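Local coordinates for Tb427.07.360- putative uncharacterized metacyclic invariant surface protein from Trypanosoma brucei (Trypanosoma brucei, PDB 5VTL) that is of unknown function but, as a metacyclic invariant surface protein with an extended helical architecture, probably forms part of the parasite's surface coat, at residues E91-N96 and R171-Q176; D110-V115 and R127-C132; E117-S120 and A125-I128; G138-V143 and Q176-V181. All coordinates share one frame; numbering follows the deposited sequence.

Interaction 1 of 4, residues E91-N96 and R171-Q176; sequences EQYAAN and RAEYDQ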
loop_
_atom_site.group_PDB
_atom_site.type_symbol
_atom_site.label_atom_id
_atom_site.label_comp_id
_atom_site.label_asym_id
_atom_site.label_seq_id
_atom_site.Cartn_x
_atom_site.Cartn_y
_atom_site.Cartn_z
ATOM N N GLU A 91 -2.314 8.720 -3.261
ATOM C CA GLU A 91 -1.417 9.775 -3.682
ATOM C C GLU A 91 -1.291 10.832 -2.583
ATOM O O GLU A 91 -0.223 11.399 -2.356
ATOM C CB GLU A 91 -1.944 10.381 -4.974
ATOM C CG GLU A 91 -1.523 9.584 -6.207
ATOM C CD GLU A 91 -2.270 9.988 -7.461
ATOM O OE1 GLU A 91 -3.203 10.811 -7.344
ATOM O OE2 GLU A 91 -1.927 9.475 -8.559
ATOM N N GLN A 92 -2.394 11.081 -1.898
ATOM C CA GLN A 92 -2.431 12.048 -0.814
ATOM C C GLN A 92 -1.622 11.499 0.339
ATOM O O GLN A 92 -0.715 12.156 0.823
ATOM C CB GLN A 92 -3.881 12.288 -0.428
ATOM C CG GLN A 92 -4.167 12.872 0.925
ATOM C CD GLN A 92 -5.654 12.750 1.258
ATOM O OE1 GLN A 92 -6.473 12.430 0.383
ATOM N NE2 GLN A 92 -6.005 12.984 2.521
ATOM N N TYR A 93 -1.909 10.269 0.756
ATOM C CA TYR A 93 -1.188 9.710 1.888
ATOM C C TYR A 93 0.278 9.455 1.587
ATOM O O TYR A 93 1.115 9.558 2.486
ATOM C CB TYR A 93 -1.886 8.434 2.376
ATOM C CG TYR A 93 -3.289 8.715 2.840
ATOM C CD1 TYR A 93 -3.554 9.712 3.793
ATOM C CD2 TYR A 93 -4.352 8.019 2.314
ATOM C CE1 TYR A 93 -4.860 9.974 4.211
ATOM C CE2 TYR A 93 -5.661 8.273 2.725
ATOM C CZ TYR A 93 -5.908 9.255 3.665
ATOM O OH TYR A 93 -7.212 9.494 4.055
ATOM N N ALA A 94 0.590 9.088 0.347
ATOM C CA ALA A 94 1.978 8.892 -0.062
ATOM C C ALA A 94 2.761 10.201 -0.115
ATOM O O ALA A 94 3.997 10.178 -0.030
ATOM C CB ALA A 94 2.057 8.178 -1.409
ATOM N N ALA A 95 2.067 11.331 -0.277
ATOM C CA ALA A 95 2.746 12.626 -0.183
ATOM C C ALA A 95 2.934 13.064 1.269
ATOM O O ALA A 95 3.938 13.674 1.610
ATOM C CB ALA A 95 1.990 13.685 -0.939
ATOM N N ASN A 96 1.959 12.745 2.114
ATOM C CA ASN A 96 1.985 13.131 3.522
ATOM C C ASN A 96 3.025 12.396 4.354
ATOM O O ASN A 96 3.827 13.010 5.061
ATOM C CB ASN A 96 0.616 12.887 4.151
ATOM C CG ASN A 96 -0.452 13.812 3.607
ATOM O OD1 ASN A 96 -0.166 14.667 2.755
ATOM N ND2 ASN A 96 -1.709 13.634 4.072
ATOM N N ARG A 171 2.297 7.090 11.922
ATOM C CA ARG A 171 1.767 5.734 11.893
ATOM C C ARG A 171 0.323 5.704 11.433
ATOM O O ARG A 171 -0.083 4.787 10.716
ATOM C CB ARG A 171 1.963 5.076 13.250
ATOM C CG ARG A 171 3.454 4.822 13.489
ATOM C CD ARG A 171 3.712 4.054 14.749
ATOM N NE ARG A 171 2.919 2.839 14.754
ATOM C CZ ARG A 171 2.444 2.244 15.843
ATOM N NH1 ARG A 171 2.673 2.755 17.045
ATOM N NH2 ARG A 171 1.726 1.134 15.717
ATOM N N ALA A 172 -0.427 6.743 11.789
ATOM C CA ALA A 172 -1.795 6.898 11.309
ATOM C C ALA A 172 -1.804 7.164 9.805
ATOM O O ALA A 172 -2.606 6.581 9.087
ATOM C CB ALA A 172 -2.501 8.010 12.060
ATOM N N GLU A 173 -0.901 8.005 9.315
ATOM C CA GLU A 173 -0.853 8.297 7.887
ATOM C C GLU A 173 -0.440 7.065 7.096
ATOM O O GLU A 173 -0.974 6.800 6.014
ATOM C CB GLU A 173 0.143 9.413 7.573
ATOM C CG GLU A 173 -0.286 10.809 7.959
ATOM C CD GLU A 173 -1.470 11.318 7.167
ATOM O OE1 GLU A 173 -1.407 11.388 5.921
ATOM O OE2 GLU A 173 -2.466 11.663 7.815
ATOM N N TYR A 174 0.520 6.307 7.624
ATOM C CA TYR A 174 0.980 5.136 6.909
ATOM C C TYR A 174 -0.137 4.094 6.921
ATOM O O TYR A 174 -0.370 3.409 5.922
ATOM C CB TYR A 174 2.311 4.587 7.472
ATOM C CG TYR A 174 3.160 4.041 6.334
ATOM C CD1 TYR A 174 3.016 2.728 5.908
ATOM C CD2 TYR A 174 4.055 4.849 5.658
ATOM C CE1 TYR A 174 3.759 2.233 4.867
ATOM C CE2 TYR A 174 4.804 4.369 4.608
ATOM C CZ TYR A 174 4.652 3.060 4.211
ATOM O OH TYR A 174 5.362 2.575 3.155
ATOM N N ASP A 175 -0.871 4.001 8.017
ATOM C CA ASP A 175 -2.016 3.107 8.048
ATOM C C ASP A 175 -3.036 3.492 6.962
ATOM O O ASP A 175 -3.615 2.629 6.297
ATOM C CB ASP A 175 -2.712 3.128 9.406
ATOM C CG ASP A 175 -2.050 2.242 10.447
ATOM O OD1 ASP A 175 -1.255 1.324 10.115
ATOM O OD2 ASP A 175 -2.343 2.485 11.631
ATOM N N GLN A 176 -3.287 4.788 6.807
ATOM C CA GLN A 176 -4.251 5.259 5.814
ATOM C C GLN A 176 -3.773 4.928 4.416
ATOM O O GLN A 176 -4.552 4.544 3.548
ATOM C CB GLN A 176 -4.462 6.760 5.950
ATOM C CG GLN A 176 -5.249 7.119 7.149
ATOM C CD GLN A 176 -6.706 7.281 6.826
ATOM O OE1 GLN A 176 -7.248 6.564 5.983
ATOM N NE2 GLN A 176 -7.358 8.235 7.482
#
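Y93 lays one face of its ring against Q176: CB of Q176 sits 3.5 Å from the centroid of the Y93 ring and almost on its normal, a CH-pi contact nearly over the centre. The amide of Q176 then runs out alongside the phenol, because the chain bends at chi2, and its plane lies within 19° of the ring plane. On the opposite face of the ring stands CD of Q92, offset toward the rim, so the phenol is held between two glutamines. A tyrosine suits this half-covered place, giving a broad apolar face to its neighbours while its hydroxyl end tolerates water. The carboxylate of E173 comes to the ring edge instead, with OE1 in the ring plane and 3.5 Å from CD1 of Y93. The same OE1 accepts a hydrogen bond from ND2 of N96 at 2.9 Å (154°); it lies in the asparagine's amide plane, although ND2 meets it from above the carboxylate plane. Helices 63-102 and 157-209 run antiparallel here, their local axes 150° apart and 8.9 Å from each other. Ring-edge hydrogens and an amide N-H both offer positive polarity to OE1, which would help to steady a glutamate charge at this helix-helix surface.

Interaction 2 of 4, residues D110-V115 and R127-C132; sequences DYLKSV and RIARGC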
loop_
_atom_site.group_PDB
_atom_site.type_symbol
_atom_site.label_atom_id
_atom_site.label_comp_id
_atom_site.label_asym_id
_atom_site.label_seq_id
_atom_site.Cartn_x
_atom_site.Cartn_y
_atom_site.Cartn_z
ATOM N N ASP A 110 21.335 11.592 15.263
ATOM C CA ASP A 110 22.240 12.242 16.216
ATOM C C ASP A 110 22.607 11.248 17.323
ATOM O O ASP A 110 23.767 11.125 17.693
ATOM C CB ASP A 110 21.590 13.484 16.860
ATOM C CG ASP A 110 21.720 14.743 15.990
ATOM O OD1 ASP A 110 22.339 14.698 14.882
ATOM O OD2 ASP A 110 21.210 15.784 16.434
ATOM N N TYR A 111 21.598 10.562 17.859
ATOM C CA TYR A 111 21.834 9.558 18.901
ATOM C C TYR A 111 22.808 8.513 18.389
ATOM O O TYR A 111 23.763 8.150 19.084
ATOM C CB TYR A 111 20.523 8.902 19.360
ATOM C CG TYR A 111 20.776 7.635 20.157
ATOM C CD1 TYR A 111 21.141 7.700 21.476
ATOM C CD2 TYR A 111 20.705 6.380 19.561
ATOM C CE1 TYR A 111 21.393 6.562 22.210
ATOM C CE2 TYR A 111 20.959 5.218 20.295
ATOM C CZ TYR A 111 21.309 5.321 21.612
ATOM O OH TYR A 111 21.567 4.175 22.342
ATOM N N LEU A 112 22.587 8.020 17.177
ATOM C CA LEU A 112 23.466 6.984 16.640
ATOM C C LEU A 112 24.905 7.489 16.488
ATOM O O LEU A 112 25.853 6.789 16.867
ATOM C CB LEU A 112 22.931 6.444 15.314
ATOM C CG LEU A 112 21.678 5.568 15.423
ATOM C CD1 LEU A 112 21.062 5.347 14.036
ATOM C CD2 LEU A 112 21.955 4.240 16.120
ATOM N N LYS A 113 25.077 8.713 15.993
ATOM C CA LYS A 113 26.414 9.276 15.868
ATOM C C LYS A 113 27.061 9.414 17.239
ATOM O O LYS A 113 28.260 9.161 17.405
ATOM C CB LYS A 113 26.366 10.634 15.161
ATOM C CG LYS A 113 27.703 11.364 15.107
ATOM C CD LYS A 113 27.619 12.586 14.180
ATOM C CE LYS A 113 29.008 13.117 13.787
ATOM N NZ LYS A 113 28.953 14.576 13.357
ATOM N N SER A 114 26.256 9.799 18.226
ATOM C CA SER A 114 26.728 9.958 19.607
ATOM C C SER A 114 27.291 8.677 20.191
ATOM O O SER A 114 28.145 8.740 21.053
ATOM C CB SER A 114 25.614 10.487 20.540
ATOM O OG SER A 114 24.804 9.420 21.069
ATOM N N VAL A 115 26.804 7.518 19.751
ATOM C CA VAL A 115 27.354 6.248 20.231
ATOM C C VAL A 115 28.557 5.845 19.395
ATOM O O VAL A 115 29.577 5.367 19.931
ATOM C CB VAL A 115 26.291 5.121 20.219
ATOM C CG1 VAL A 115 26.900 3.812 20.732
ATOM C CG2 VAL A 115 25.072 5.542 21.041
ATOM N N ARG A 127 29.764 -0.385 16.715
ATOM C CA ARG A 127 29.790 -0.964 15.378
ATOM C C ARG A 127 28.425 -0.870 14.716
ATOM O O ARG A 127 28.286 -0.502 13.555
ATOM C CB ARG A 127 30.232 -2.428 15.432
ATOM C CG ARG A 127 30.262 -3.085 14.083
ATOM C CD ARG A 127 31.138 -4.345 14.129
ATOM N NE ARG A 127 30.561 -5.334 15.020
ATOM C CZ ARG A 127 31.029 -5.694 16.218
ATOM N NH1 ARG A 127 32.133 -5.185 16.750
ATOM N NH2 ARG A 127 30.356 -6.602 16.891
ATOM N N ILE A 128 27.404 -1.208 15.478
ATOM C CA ILE A 128 26.046 -1.145 14.964
ATOM C C ILE A 128 25.704 0.301 14.635
ATOM O O ILE A 128 25.132 0.587 13.579
ATOM C CB ILE A 128 25.070 -1.712 16.000
ATOM C CG1 ILE A 128 25.303 -3.218 16.152
ATOM C CG2 ILE A 128 23.589 -1.425 15.607
ATOM C CD1 ILE A 128 24.522 -3.800 17.339
ATOM N N ALA A 129 26.067 1.212 15.535
ATOM C CA ALA A 129 25.750 2.632 15.337
ATOM C C ALA A 129 26.444 3.163 14.090
ATOM O O ALA A 129 25.840 3.865 13.269
ATOM C CB ALA A 129 26.152 3.462 16.546
ATOM N N ARG A 130 27.721 2.839 13.938
ATOM C CA ARG A 130 28.459 3.394 12.817
ATOM C C ARG A 130 28.020 2.816 11.466
ATOM O O ARG A 130 28.151 3.481 10.446
ATOM C CB ARG A 130 29.967 3.276 13.032
ATOM C CG ARG A 130 30.531 1.899 12.886
ATOM C CD ARG A 130 32.054 1.998 12.754
ATOM N NE ARG A 130 32.509 2.966 13.749
ATOM C CZ ARG A 130 32.995 2.646 14.945
ATOM N NH1 ARG A 130 33.164 1.367 15.283
ATOM N NH2 ARG A 130 33.330 3.618 15.791
ATOM N N GLY A 131 27.478 1.601 11.455
ATOM C CA GLY A 131 27.106 0.944 10.198
ATOM C C GLY A 131 25.637 1.121 9.823
ATOM O O GLY A 131 25.142 0.523 8.872
ATOM N N CYS A 132 24.950 1.954 10.583
ATOM C CA CYS A 132 23.503 2.069 10.474
ATOM C C CYS A 132 23.127 3.056 9.386
ATOM O O CYS A 132 22.732 4.174 9.668
ATOM C CB CYS A 132 22.902 2.511 11.825
ATOM S SG CYS A 132 21.126 2.442 11.775
#
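L112 and A129 bring the two backbones together, their CA atoms just 5.1 Å apart. L112, on helix 105-116, makes its contacts with both backbone and side chain. Its carbonyl O lies 3.4 Å from CB of A129, an approach that a methyl group is small enough to permit. At the branched end of the leucine one methyl, CD2, stays beside A129, 4.3 Å from its CB, while CD1 reaches on to SG of C132 at 3.7 Å. This is a helical hairpin: helix 105-116 turns back through a short loop into helix 123-130, and the small alanine lets the two helices come close. C132, just past the end of the second helix, forms a disulfide with C11 and so ties the hairpin to helix 4-58. Its SG stands anti to the backbone N (chi1 -172°), which leaves the sulfur beside the leucine methyl. One turn after L112, V115 places its CB 4.0 Å from CB of A129, on the methyl that L112 also meets. Its CG2 lies over a face of the Y111 ring, offset toward the rim, and that tyrosine packs in turn on H6, V7 and A10 of helix 4-58.

Interaction 3 of 4, residues E117-S120 and A125-I128; sequences EDNS and ARRI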
loop_
_atom_site.group_PDB
_atom_site.type_symbol
_atom_site.label_atom_id
_atom_site.label_comp_id
_atom_site.label_asym_id
_atom_site.label_seq_id
_atom_site.Cartn_x
_atom_site.Cartn_y
_atom_site.Cartn_z
ATOM N N GLU A 117 30.680 7.599 17.991
ATOM C CA GLU A 117 31.838 8.408 18.303
ATOM C C GLU A 117 32.171 8.464 19.797
ATOM O O GLU A 117 33.001 9.278 20.227
ATOM C CB GLU A 117 31.615 9.817 17.738
ATOM C CG GLU A 117 31.335 9.759 16.227
ATOM C CD GLU A 117 31.469 11.082 15.492
ATOM O OE1 GLU A 117 31.510 12.156 16.136
ATOM O OE2 GLU A 117 31.510 11.027 14.242
ATOM N N ASP A 118 31.547 7.589 20.591
ATOM C CA ASP A 118 31.768 7.593 22.026
ATOM C C ASP A 118 32.730 6.478 22.405
ATOM O O ASP A 118 32.391 5.300 22.308
ATOM C CB ASP A 118 30.419 7.463 22.763
ATOM C CG ASP A 118 30.524 7.739 24.254
ATOM O OD1 ASP A 118 31.624 7.616 24.804
ATOM O OD2 ASP A 118 29.500 8.106 24.862
ATOM N N ASN A 119 33.945 6.859 22.814
ATOM C CA ASN A 119 34.984 5.899 23.206
ATOM C C ASN A 119 34.660 5.138 24.487
ATOM O O ASN A 119 35.343 4.175 24.825
ATOM C CB ASN A 119 36.320 6.626 23.382
ATOM C CG ASN A 119 36.839 7.193 22.088
ATOM O OD1 ASN A 119 36.745 6.557 21.042
ATOM N ND2 ASN A 119 37.340 8.429 22.139
ATOM N N SER A 120 33.634 5.574 25.212
ATOM C CA SER A 120 33.184 4.863 26.397
ATOM C C SER A 120 32.151 3.771 26.068
ATOM O O SER A 120 31.714 3.049 26.956
ATOM C CB SER A 120 32.618 5.851 27.433
ATOM O OG SER A 120 31.319 6.304 27.078
ATOM N N ALA A 125 28.118 -2.006 20.214
ATOM C CA ALA A 125 27.216 -0.852 20.178
ATOM C C ALA A 125 27.700 0.192 19.185
ATOM O O ALA A 125 26.922 0.693 18.358
ATOM C CB ALA A 125 27.094 -0.261 21.525
ATOM N N ARG A 126 28.989 0.501 19.252
ATOM C CA ARG A 126 29.599 1.438 18.311
ATOM C C ARG A 126 29.560 0.912 16.884
ATOM O O ARG A 126 29.326 1.659 15.934
ATOM C CB ARG A 126 31.039 1.712 18.712
ATOM C CG ARG A 126 31.178 2.386 20.084
ATOM C CD ARG A 126 32.650 2.777 20.356
ATOM N NE ARG A 126 33.033 3.922 19.554
ATOM C CZ ARG A 126 34.239 4.475 19.570
ATOM N NH1 ARG A 126 35.189 3.934 20.312
ATOM N NH2 ARG A 126 34.506 5.514 18.799
ATOM N N ARG A 127 29.764 -0.385 16.715
ATOM C CA ARG A 127 29.790 -0.964 15.378
ATOM C C ARG A 127 28.425 -0.870 14.716
ATOM O O ARG A 127 28.286 -0.502 13.555
ATOM C CB ARG A 127 30.232 -2.428 15.432
ATOM C CG ARG A 127 30.262 -3.085 14.083
ATOM C CD ARG A 127 31.138 -4.345 14.129
ATOM N NE ARG A 127 30.561 -5.334 15.020
ATOM C CZ ARG A 127 31.029 -5.694 16.218
ATOM N NH1 ARG A 127 32.133 -5.185 16.750
ATOM N NH2 ARG A 127 30.356 -6.602 16.891
ATOM N N ILE A 128 27.404 -1.208 15.478
ATOM C CA ILE A 128 26.046 -1.145 14.964
ATOM C C ILE A 128 25.704 0.301 14.635
ATOM O O ILE A 128 25.132 0.587 13.579
ATOM C CB ILE A 128 25.070 -1.712 16.000
ATOM C CG1 ILE A 128 25.303 -3.218 16.152
ATOM C CG2 ILE A 128 23.589 -1.425 15.607
ATOM C CD1 ILE A 128 24.522 -3.800 17.339
HETATM O O HOH W 1 35.090 1.801 22.387
#
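The turn that joins helix 105-116 to helix 123-130 holds an Asx turn, and R126 of the second helix reaches back across it. OD1 of D118 accepts from the backbone N of S120 at 2.9 Å (155°), and the hydroxyl of S120 bonds to the same oxygen with OG 2.6 Å away. Both donors come from one face of the carboxylate, so OD1 is held by two donors. An aspartate suits this place because its short side chain reaches the N-H two residues on, and the serine adds a second donor. The guanidinium of R126 lies with one face turned to this turn: carbonyl O of D118 stands 3.1 Å above its plane, toward the rim, where it is badly angled for a hydrogen bond to NE. Bending at chi3 (73°) swings the terminal group over the peptide. Its NE instead donates to the carbonyl O of A116, at the end of the preceding helix. OD1 of N119 spans the two terminal nitrogens through weak bonds, 3.1 Å to NH1 of R126 and 3.3 Å to NH2, the amide and guanidinium planes being 70° apart. At the guanidinium edge, a water accepts from NH1 of R126 at 3.0 Å and donates weakly to O of N119. The long, many-donor arginine can thus reach several acceptors: an Asx turn in the loop of a helix-loop-helix connection, with an arginine of the second helix laid across it.

Interaction 4 of 4, residues G138-V143 and Q176-V181; sequences GVNSWV and QLEAAV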
loop_
_atom_site.group_PDB
_atom_site.type_symbol
_atom_site.label_atom_id
_atom_site.label_comp_id
_atom_site.label_asym_id
_atom_site.label_seq_id
_atom_site.Cartn_x
_atom_site.Cartn_y
_atom_site.Cartn_z
ATOM N N GLY A 138 11.890 -2.220 2.847
ATOM C CA GLY A 138 10.759 -3.076 3.178
ATOM C C GLY A 138 9.883 -2.511 4.289
ATOM O O GLY A 138 9.007 -3.191 4.806
ATOM N N VAL A 139 10.106 -1.260 4.655
ATOM C CA VAL A 139 9.337 -0.638 5.726
ATOM C C VAL A 139 7.825 -0.673 5.432
ATOM O O VAL A 139 7.399 -0.596 4.284
ATOM C CB VAL A 139 9.827 0.822 5.966
ATOM C CG1 VAL A 139 9.555 1.693 4.766
ATOM C CG2 VAL A 139 9.207 1.422 7.223
ATOM N N ASN A 140 7.030 -0.824 6.484
ATOM C CA ASN A 140 5.583 -0.793 6.378
ATOM C C ASN A 140 5.057 -0.495 7.769
ATOM O O ASN A 140 5.848 -0.253 8.676
ATOM C CB ASN A 140 5.031 -2.108 5.799
ATOM C CG ASN A 140 5.466 -3.344 6.578
ATOM O OD1 ASN A 140 5.759 -3.283 7.777
ATOM N ND2 ASN A 140 5.496 -4.471 5.902
ATOM N N SER A 141 3.746 -0.526 7.965
ATOM C CA SER A 141 3.220 -0.176 9.273
ATOM C C SER A 141 3.703 -1.147 10.332
ATOM O O SER A 141 3.919 -0.743 11.478
ATOM C CB SER A 141 1.693 -0.131 9.288
ATOM O OG SER A 141 1.166 0.816 8.399
ATOM N N TRP A 142 3.884 -2.416 9.958
ATOM C CA TRP A 142 4.307 -3.435 10.937
ATOM C C TRP A 142 5.712 -3.092 11.452
ATOM O O TRP A 142 5.963 -3.096 12.655
ATOM C CB TRP A 142 4.239 -4.864 10.350
ATOM C CG TRP A 142 4.688 -5.938 11.320
ATOM C CD1 TRP A 142 3.907 -6.619 12.234
ATOM C CD2 TRP A 142 6.020 -6.455 11.476
ATOM N NE1 TRP A 142 4.676 -7.519 12.929
ATOM C CE2 TRP A 142 5.972 -7.438 12.488
ATOM C CE3 TRP A 142 7.249 -6.184 10.859
ATOM C CZ2 TRP A 142 7.096 -8.129 12.900
ATOM C CZ3 TRP A 142 8.353 -6.876 11.270
ATOM C CH2 TRP A 142 8.267 -7.841 12.286
ATOM N N VAL A 143 6.627 -2.762 10.539
ATOM C CA VAL A 143 7.970 -2.344 10.926
ATOM C C VAL A 143 7.949 -1.092 11.816
ATOM O O VAL A 143 8.697 -1.004 12.778
ATOM C CB VAL A 143 8.846 -2.067 9.676
ATOM C CG1 VAL A 143 10.219 -1.471 10.064
ATOM C CG2 VAL A 143 9.020 -3.352 8.857
ATOM N N GLN A 176 -3.287 4.788 6.807
ATOM C CA GLN A 176 -4.251 5.259 5.814
ATOM C C GLN A 176 -3.773 4.928 4.416
ATOM O O GLN A 176 -4.552 4.544 3.548
ATOM C CB GLN A 176 -4.462 6.760 5.950
ATOM C CG GLN A 176 -5.249 7.119 7.149
ATOM C CD GLN A 176 -6.706 7.281 6.826
ATOM O OE1 GLN A 176 -7.248 6.564 5.983
ATOM N NE2 GLN A 176 -7.358 8.235 7.482
ATOM N N LEU A 177 -2.469 5.064 4.218
ATOM C CA LEU A 177 -1.847 4.721 2.950
ATOM C C LEU A 177 -2.054 3.242 2.632
ATOM O O LEU A 177 -2.492 2.896 1.546
ATOM C CB LEU A 177 -0.350 5.073 2.990
ATOM C CG LEU A 177 0.492 4.678 1.768
ATOM C CD1 LEU A 177 -0.116 5.185 0.469
ATOM C CD2 LEU A 177 1.925 5.214 1.935
ATOM N N GLU A 178 -1.769 2.366 3.584
ATOM C CA GLU A 178 -1.899 0.943 3.343
ATOM C C GLU A 178 -3.356 0.564 3.064
ATOM O O GLU A 178 -3.634 -0.305 2.232
ATOM C CB GLU A 178 -1.353 0.135 4.532
ATOM C CG GLU A 178 0.158 0.292 4.739
ATOM C CD GLU A 178 0.775 -0.755 5.663
ATOM O OE1 GLU A 178 0.071 -1.415 6.479
ATOM O OE2 GLU A 178 2.003 -0.928 5.541
ATOM N N ALA A 179 -4.276 1.213 3.760
ATOM C CA ALA A 179 -5.699 0.915 3.618
ATOM C C ALA A 179 -6.193 1.331 2.239
ATOM O O ALA A 179 -7.013 0.639 1.630
ATOM C CB ALA A 179 -6.507 1.610 4.716
ATOM N N ALA A 180 -5.668 2.437 1.743
ATOM C CA ALA A 180 -6.029 2.948 0.428
ATOM C C ALA A 180 -5.510 2.030 -0.654
ATOM O O ALA A 180 -6.207 1.731 -1.632
ATOM C CB ALA A 180 -5.491 4.359 0.236
ATOM N N VAL A 181 -4.272 1.580 -0.477
ATOM C CA VAL A 181 -3.689 0.594 -1.374
ATOM C C VAL A 181 -4.539 -0.687 -1.429
ATOM O O VAL A 181 -4.760 -1.252 -2.506
ATOM C CB VAL A 181 -2.227 0.270 -0.946
ATOM C CG1 VAL A 181 -1.665 -0.959 -1.677
ATOM C CG2 VAL A 181 -1.353 1.484 -1.206
HETATM O O HOH W 2 2.229 -3.474 7.619
#
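With CG anti to the carbonyl carbon (chi1 -66°) and the rest of the chain extended (chi2 -165°), E178 stretches from helix 157-209 to the first turn of helix 141-154. There its OE2 accepts the N-H of S141, N to OE2 3.0 Å, in a nearly straight bond (167°) whose donor lies above the carboxylate plane. OE1 is 3.1 Å from OG of S141, but that serine hydroxyl has a firmer partner in D175, one turn back along the glutamate's own helix. A water links the two segments at a second point, accepting from N of W142 at 3.1 Å and donating to OE1 of E178 at 3.2 Å. N140, at the N-cap position just before the helix, takes the N-H of V143 on its OD1 at 2.9 Å from N. Asparagine suits this position because its short amide can fold back onto the first turn. The N-H groups of that turn lack helical partners, so that of S141 can go to E178; serine suits its place because its hydroxyl can bond D175. The carboxylate would also be favoured by the helix dipole. Together these bonds make an Asn N-cap, supplemented by a glutamate from the adjoining long helix, within an elongated helical bundle.

Interactions 1 and 4 are neighbours on helix 157-209, with centres 8 Å apart and Q176 in common. They touch directly: OD1 of D175 lies 3.0 Å from OG of S141, and CB of Y93 packs 3.7 Å from CB of L177. Together they bring helices 63-102 and 141-154 to the same part of the long helix, near the middle of the molecule. Interactions 2 and 3 form a second pair toward one end, centres 7 Å apart, sharing R127 and I128 of helix 123-130. Along the chain both are nested inside the loop closed by interaction 1. The pairs do not touch: the nearest atoms of interactions 2 and 4 are about 12 Å apart.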